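Local coordinates for UDP-N-acetylglucosamine 2-epimerase (Listeria monocytogenes, PDB 3OT5), which probably interconverts UDP-N-acetylglucosamine and UDP-N-acetylmannosamine by inverting the sugar at C2, at residues 261-266 and 285-290; 251-256 and 279-284; 29-34 and 111-116. One frame throughout, in Å; residues are numbered along the deposited sequence.

Contact 1 (261-266 and 285-290); sequences VYPMHL and HLIEPL
V261, Y262 and P263 run parallel to H285, L286 and I287 as neighbouring strands, their short axes 4.8 Å apart and inclined by 18°. Y262 N donates to H285 O at 2.8 Å, I287 N returns a longer bond to Y262 O, and M264 N closes on I287 O at 2.6 Å. Strand 258-263, helix 268-278 and strand 284-287 form a beta-alpha-beta crossover of the Rossmann-like C-terminal half, with 284-287 the outermost strand at this side of the sheet. On the face carrying V261, P263 and I287, V261 CG1 meets I287 CD1 at 3.8 Å. I287 CG1, placed between its own N and carbonyl carbon (chi1 66°), lies against the P263 backbone. On the other face L286 CD2 approaches the edge of the Y262 ring, 3.9 Å from Y262 CD2, and V270 of the connecting helix also touches that tyrosine. M264 crosses L286 at about a right angle, with M264 SD 4.0 Å from L286 CB. Beyond the strands L266 CD2 packs on P289 CG at 3.6 Å.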
# COMPACT_ATOMS: atom_id res chain seq x y z
N VAL A 261 14.54 -7.66 13.59
CA VAL A 261 15.08 -6.71 12.64
C VAL A 261 14.26 -5.45 12.85
O VAL A 261 13.03 -5.49 12.82
CB VAL A 261 14.96 -7.19 11.18
CG1 VAL A 261 15.43 -6.08 10.22
CG2 VAL A 261 15.76 -8.45 10.97
N TYR A 262 14.94 -4.35 13.10
CA TYR A 262 14.29 -3.09 13.33
C TYR A 262 14.93 -1.98 12.52
O TYR A 262 15.96 -1.46 12.91
CB TYR A 262 14.30 -2.70 14.81
CG TYR A 262 13.74 -1.32 15.03
CD1 TYR A 262 12.40 -1.05 14.81
CD2 TYR A 262 14.56 -0.27 15.46
CE1 TYR A 262 11.88 0.24 14.99
CE2 TYR A 262 14.04 1.01 15.66
CZ TYR A 262 12.71 1.26 15.41
OH TYR A 262 12.21 2.53 15.59
N PRO A 263 14.33 -1.64 11.37
CA PRO A 263 14.84 -0.53 10.60
C PRO A 263 14.59 0.70 11.44
O PRO A 263 13.45 1.12 11.61
CB PRO A 263 13.97 -0.54 9.34
CG PRO A 263 13.38 -1.90 9.28
CD PRO A 263 13.20 -2.30 10.70
N MET A 264 15.64 1.27 12.00
CA MET A 264 15.49 2.41 12.88
C MET A 264 14.91 3.66 12.24
O MET A 264 15.32 4.06 11.16
CB MET A 264 16.82 2.77 13.52
CG MET A 264 17.29 1.76 14.52
SD MET A 264 18.84 2.30 15.22
CE MET A 264 19.88 2.25 13.75
N HIS A 265 13.96 4.28 12.94
CA HIS A 265 13.37 5.52 12.47
C HIS A 265 14.49 6.56 12.50
O HIS A 265 15.43 6.45 13.27
CB HIS A 265 12.19 5.94 13.36
CG HIS A 265 11.42 7.10 12.82
ND1 HIS A 265 11.73 8.41 13.10
CD2 HIS A 265 10.33 7.14 12.01
CE1 HIS A 265 10.88 9.21 12.49
NE2 HIS A 265 10.03 8.47 11.81
N LEU A 266 14.38 7.55 11.63
CA LEU A 266 15.39 8.59 11.50
C LEU A 266 15.48 9.56 12.69
O LEU A 266 16.46 10.29 12.81
CB LEU A 266 15.13 9.38 10.23
CG LEU A 266 15.11 8.63 8.89
CD1 LEU A 266 14.79 9.62 7.75
CD2 LEU A 266 16.42 7.90 8.64
N HIS A 285 18.81 -6.90 15.19
CA HIS A 285 19.50 -6.15 14.15
C HIS A 285 18.87 -4.78 14.00
O HIS A 285 17.70 -4.66 13.65
CB HIS A 285 19.45 -6.93 12.85
CG HIS A 285 19.89 -8.35 13.00
ND1 HIS A 285 21.22 -8.73 12.94
CD2 HIS A 285 19.19 -9.48 13.25
CE1 HIS A 285 21.31 -10.03 13.13
NE2 HIS A 285 20.09 -10.51 13.32
N LEU A 286 19.65 -3.75 14.33
CA LEU A 286 19.22 -2.37 14.23
C LEU A 286 19.82 -1.82 12.97
O LEU A 286 20.99 -1.46 12.92
CB LEU A 286 19.71 -1.57 15.42
CG LEU A 286 19.24 -2.06 16.79
CD1 LEU A 286 19.77 -1.14 17.88
CD2 LEU A 286 17.72 -2.13 16.83
N ILE A 287 19.00 -1.76 11.93
CA ILE A 287 19.48 -1.29 10.66
C ILE A 287 18.80 0.00 10.27
O ILE A 287 17.88 0.46 10.96
CB ILE A 287 19.25 -2.35 9.56
CG1 ILE A 287 17.75 -2.59 9.33
CG2 ILE A 287 19.94 -3.65 9.97
CD1 ILE A 287 17.46 -3.62 8.24
N GLU A 288 19.26 0.58 9.17
CA GLU A 288 18.71 1.80 8.63
C GLU A 288 17.35 1.50 7.99
O GLU A 288 17.03 0.33 7.76
CB GLU A 288 19.67 2.41 7.60
CG GLU A 288 21.03 2.83 8.18
CD GLU A 288 20.91 3.94 9.22
OE1 GLU A 288 19.93 4.71 9.16
OE2 GLU A 288 21.82 4.05 10.07
N PRO A 289 16.54 2.54 7.73
CA PRO A 289 15.23 2.30 7.12
C PRO A 289 15.35 1.59 5.78
O PRO A 289 16.14 1.98 4.93
CB PRO A 289 14.66 3.71 6.93
CG PRO A 289 15.40 4.57 7.90
CD PRO A 289 16.78 3.98 7.99
N LEU A 290 14.58 0.52 5.61
CA LEU A 290 14.61 -0.22 4.37
C LEU A 290 13.66 0.37 3.35
O LEU A 290 12.67 1.01 3.71
CB LEU A 290 14.19 -1.68 4.61
CG LEU A 290 15.11 -2.53 5.47
CD1 LEU A 290 14.47 -3.89 5.70
CD2 LEU A 290 16.49 -2.66 4.81

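Contact 2 (251-256 and 279-284); sequences IVESRE and GGHERI
R283 lays its guanidinium across the end of helix 240-254, with V252 CG1 over one face and the E256 backbone over the opposite face. R283 comes from the loop between helix 268-278 and strand 284-287 of the Rossmann-like domain and binds carbonyls at the C-terminal end of helix 240-254. R283 NH1 and R283 NH2 grip one atom end-on, V252 O, at 2.9 and 2.7 Å respectively. That oxygen sits in the guanidinium plane, while both nitrogens come to it from the same face of the V252 carbonyl plane. A weak bond from R283 NH1 to R255 O follows at 3.0 Å, and R283 NH1 also donates to T258 O at the start of the next strand, so one arginine spans the turn from helix to strand. The positive group lies at the negative end of the helix dipole, which should favour its charge. A bend at chi3 (-62°) turns the guanidinium off the otherwise extended middle of the chain, and R283 CD passes 3.4 Å from E256 O. V252 is the apolar partner: V252 CG1, anti to the backbone N (chi1 169°), touches H281 CE1 at 3.6 Å and I284 CG1 at 3.8 Å. L260 of strand 258-263 packs against both V252 and I284. The loop itself makes a type I beta turn from H281 to I284, in which I284 N bonds to H281 O. The imidazole is tied into this turn as well, for H281 ND1 accepts from R283 N at 3.1 Å, the donor lying 25° out of the ring plane.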
# COMPACT_ATOMS: atom_id res chain seq x y z
N ILE A 251 11.03 -10.28 24.34
CA ILE A 251 10.55 -11.38 23.50
C ILE A 251 11.79 -12.12 22.99
O ILE A 251 11.87 -13.36 23.06
CB ILE A 251 9.71 -10.87 22.30
CG1 ILE A 251 8.41 -10.21 22.77
CG2 ILE A 251 9.34 -12.02 21.37
CD1 ILE A 251 7.63 -9.51 21.65
N VAL A 252 12.75 -11.35 22.49
CA VAL A 252 14.00 -11.92 21.97
C VAL A 252 14.79 -12.68 23.03
O VAL A 252 15.28 -13.78 22.76
CB VAL A 252 14.88 -10.83 21.34
CG1 VAL A 252 16.28 -11.37 21.03
CG2 VAL A 252 14.21 -10.28 20.09
N GLU A 253 14.90 -12.13 24.23
CA GLU A 253 15.63 -12.81 25.32
C GLU A 253 14.92 -14.08 25.80
O GLU A 253 15.57 -15.06 26.14
CB GLU A 253 15.85 -11.88 26.51
CG GLU A 253 16.76 -10.69 26.22
CD GLU A 253 17.01 -9.82 27.44
OE1 GLU A 253 16.73 -10.27 28.58
OE2 GLU A 253 17.50 -8.68 27.27
N SER A 254 13.59 -14.04 25.82
CA SER A 254 12.78 -15.17 26.28
C SER A 254 12.70 -16.32 25.28
O SER A 254 12.48 -17.46 25.69
CB SER A 254 11.37 -14.68 26.59
OG SER A 254 11.39 -13.68 27.59
N ARG A 255 12.86 -16.01 24.00
CA ARG A 255 12.81 -17.01 22.93
C ARG A 255 14.09 -16.91 22.11
O ARG A 255 14.23 -16.03 21.25
CB ARG A 255 11.58 -16.78 22.05
CG ARG A 255 10.26 -16.93 22.79
CD ARG A 255 10.09 -18.36 23.32
NE ARG A 255 8.80 -18.54 23.98
CZ ARG A 255 8.56 -18.29 25.27
NH1 ARG A 255 7.34 -18.49 25.75
NH2 ARG A 255 9.52 -17.86 26.08
N GLU A 256 15.00 -17.85 22.36
CA GLU A 256 16.30 -17.86 21.70
C GLU A 256 16.32 -18.21 20.23
O GLU A 256 17.31 -17.95 19.55
CB GLU A 256 17.27 -18.77 22.45
CG GLU A 256 17.52 -18.29 23.87
CD GLU A 256 18.56 -19.11 24.59
OE1 GLU A 256 19.32 -19.86 23.93
OE2 GLU A 256 18.64 -19.00 25.83
N GLY A 279 20.29 -2.39 21.54
CA GLY A 279 21.67 -2.50 21.10
C GLY A 279 22.43 -3.61 21.80
O GLY A 279 22.03 -4.08 22.85
N GLY A 280 23.51 -4.03 21.17
CA GLY A 280 24.38 -5.06 21.72
C GLY A 280 23.80 -6.44 21.91
O GLY A 280 24.19 -7.15 22.84
N HIS A 281 22.86 -6.85 21.06
CA HIS A 281 22.32 -8.21 21.17
C HIS A 281 22.50 -8.87 19.81
O HIS A 281 22.07 -8.35 18.78
CB HIS A 281 20.86 -8.23 21.60
CG HIS A 281 20.41 -9.58 22.09
ND1 HIS A 281 20.02 -10.59 21.25
CD2 HIS A 281 20.30 -10.07 23.35
CE1 HIS A 281 19.70 -11.66 21.96
NE2 HIS A 281 19.86 -11.37 23.24
N GLU A 282 23.16 -10.03 19.82
CA GLU A 282 23.44 -10.77 18.60
C GLU A 282 22.20 -11.14 17.76
O GLU A 282 22.32 -11.32 16.56
CB GLU A 282 24.28 -12.03 18.89
CG GLU A 282 23.68 -13.04 19.89
CD GLU A 282 23.77 -12.62 21.37
OE1 GLU A 282 23.29 -13.40 22.23
OE2 GLU A 282 24.31 -11.53 21.69
N ARG A 283 21.04 -11.25 18.40
CA ARG A 283 19.81 -11.62 17.68
C ARG A 283 18.88 -10.43 17.39
O ARG A 283 17.75 -10.62 16.96
CB ARG A 283 19.09 -12.76 18.42
CG ARG A 283 19.90 -14.04 18.39
CD ARG A 283 19.24 -15.23 19.08
NE ARG A 283 19.03 -15.00 20.51
CZ ARG A 283 17.86 -14.69 21.08
NH1 ARG A 283 16.75 -14.59 20.36
NH2 ARG A 283 17.82 -14.51 22.39
N ILE A 284 19.37 -9.22 17.62
CA ILE A 284 18.60 -8.02 17.33
C ILE A 284 19.41 -7.20 16.34
O ILE A 284 20.57 -6.86 16.59
CB ILE A 284 18.29 -7.20 18.58
CG1 ILE A 284 17.62 -8.07 19.65
CG2 ILE A 284 17.38 -6.05 18.20
CD1 ILE A 284 17.20 -7.29 20.91

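Contact 3 (29-34 and 111-116); sequences KVMSIF and AAENPD
K29 and E113 cross at about a right angle, and the lysine ends in a salt bridge from K29 NZ to E113 OE1 at 2.9 Å. The carboxylate oxygen is met on its anti side, 32° out of plane. K29 NZ also donates to E113 O at 3.0 Å, so the ammonium clasps both the side chain and the last carbonyl of the helix; E58 of strand 57-63 adds a long, weak ion pair. K29 reaches this far because its CG stands anti to the backbone N (chi1 -177°) and the rest of the chain is extended, its CG and CD passing alongside P115 CA. Here helix 95-113 ends, N114 turns the chain with positive phi, and P115 and D116 lead into strand 117-121, which pairs in parallel with strand 28-34 in the N-terminal Rossmann-like sheet. D116 anchors the start of that pairing twice: D116 N binds K29 O at 2.9 Å, and D116 OD2 accepts from K29 N at 2.9 Å, with the donor above the carboxylate plane. M31 points toward the helix end and crosses E113 at about a right angle but P115 obliquely. Its bend at chi3 (-64°) brings M31 CE against both, 3.5 Å from E113 CB and from P115 CG. V109 and I110 of the helix also pack on this methionine.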
# COMPACT_ATOMS: atom_id res chain seq x y z
N LYS A 29 -6.75 3.22 -25.23
CA LYS A 29 -5.56 3.92 -24.77
C LYS A 29 -5.75 4.34 -23.33
O LYS A 29 -6.59 5.18 -23.04
CB LYS A 29 -5.23 5.11 -25.67
CG LYS A 29 -3.93 5.82 -25.26
CD LYS A 29 -3.49 6.83 -26.30
CE LYS A 29 -2.10 7.36 -26.01
NZ LYS A 29 -1.64 8.31 -27.05
N VAL A 30 -4.99 3.73 -22.44
CA VAL A 30 -5.05 4.01 -21.01
C VAL A 30 -3.83 4.79 -20.56
O VAL A 30 -2.69 4.37 -20.76
CB VAL A 30 -5.08 2.74 -20.18
CG1 VAL A 30 -5.19 3.10 -18.68
CG2 VAL A 30 -6.23 1.83 -20.61
N MET A 31 -4.08 5.93 -19.94
CA MET A 31 -3.04 6.79 -19.43
C MET A 31 -3.04 6.63 -17.93
O MET A 31 -4.00 6.99 -17.28
CB MET A 31 -3.32 8.25 -19.80
CG MET A 31 -2.30 9.20 -19.25
SD MET A 31 -2.60 10.89 -19.74
CE MET A 31 -2.38 10.76 -21.51
N SER A 32 -1.95 6.09 -17.39
CA SER A 32 -1.82 5.88 -15.95
C SER A 32 -0.92 6.95 -15.39
O SER A 32 0.21 7.13 -15.83
CB SER A 32 -1.25 4.49 -15.67
OG SER A 32 -2.15 3.51 -16.15
N ILE A 33 -1.45 7.67 -14.41
CA ILE A 33 -0.71 8.75 -13.82
C ILE A 33 -0.27 8.42 -12.41
O ILE A 33 -1.08 7.99 -11.58
CB ILE A 33 -1.58 10.01 -13.72
CG1 ILE A 33 -2.14 10.38 -15.09
CG2 ILE A 33 -0.77 11.17 -13.15
CD1 ILE A 33 -3.04 11.58 -15.06
N PHE A 34 1.02 8.57 -12.14
CA PHE A 34 1.51 8.40 -10.77
C PHE A 34 2.58 9.44 -10.45
O PHE A 34 3.41 9.80 -11.28
CB PHE A 34 1.88 6.95 -10.40
CG PHE A 34 2.60 6.18 -11.45
CD1 PHE A 34 3.97 6.15 -11.50
CD2 PHE A 34 1.89 5.39 -12.35
CE1 PHE A 34 4.63 5.40 -12.44
CE2 PHE A 34 2.53 4.64 -13.29
CZ PHE A 34 3.91 4.64 -13.34
N ALA A 111 -4.81 16.43 -23.59
CA ALA A 111 -5.27 17.05 -24.84
C ALA A 111 -4.51 16.52 -26.05
O ALA A 111 -5.10 16.25 -27.09
CB ALA A 111 -5.14 18.58 -24.77
N ALA A 112 -3.19 16.37 -25.89
CA ALA A 112 -2.32 15.89 -26.95
C ALA A 112 -2.42 14.37 -27.17
O ALA A 112 -2.68 13.92 -28.29
CB ALA A 112 -0.88 16.29 -26.66
N GLU A 113 -2.22 13.60 -26.11
CA GLU A 113 -2.25 12.13 -26.19
C GLU A 113 -3.63 11.55 -26.52
O GLU A 113 -3.72 10.48 -27.15
CB GLU A 113 -1.75 11.52 -24.87
CG GLU A 113 -0.27 11.82 -24.57
CD GLU A 113 0.70 11.15 -25.55
OE1 GLU A 113 0.51 9.96 -25.89
OE2 GLU A 113 1.68 11.82 -25.95
N ASN A 114 -4.67 12.26 -26.10
CA ASN A 114 -6.08 11.88 -26.32
C ASN A 114 -6.39 10.44 -25.92
O ASN A 114 -6.87 9.64 -26.73
CB ASN A 114 -6.51 12.12 -27.78
CG ASN A 114 -8.04 12.06 -27.96
OD1 ASN A 114 -8.80 12.19 -27.00
ND2 ASN A 114 -8.49 11.90 -29.21
N PRO A 115 -6.08 10.09 -24.66
CA PRO A 115 -6.37 8.75 -24.21
C PRO A 115 -7.86 8.55 -24.02
O PRO A 115 -8.62 9.50 -23.84
CB PRO A 115 -5.71 8.70 -22.83
CG PRO A 115 -5.75 10.11 -22.36
CD PRO A 115 -5.45 10.90 -23.60
N ASP A 116 -8.26 7.28 -24.07
CA ASP A 116 -9.65 6.91 -23.86
C ASP A 116 -9.97 6.95 -22.38
O ASP A 116 -11.11 7.19 -21.99
CB ASP A 116 -9.87 5.53 -24.40
CG ASP A 116 -9.65 5.46 -25.87
OD1 ASP A 116 -10.03 6.42 -26.56
OD2 ASP A 116 -9.10 4.46 -26.35

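Overall arrangement
Contact 3 comes first along the chain and belongs to the seven-stranded parallel sheet of the N-terminal half; contact 1 lies in the six-stranded sheet of the other half and contact 2 at the helix and loop that lead into its strands, the segments of the two alternating in sequence. The centres of contacts 1 and 2 are about 15 Å apart, and they touch where L286 CD1 packs near G279 N. Contact 2 sits where helix and loop enter strands 258-263 and 284-287, contact 1 where the strands leave. Contact 3 lies on the opposite side of the chain's centre, with centres about 39 Å from contact 1 and 52 Å from contact 2. This two-domain layout fits the family, whose active site usually lies in the interdomain cleft.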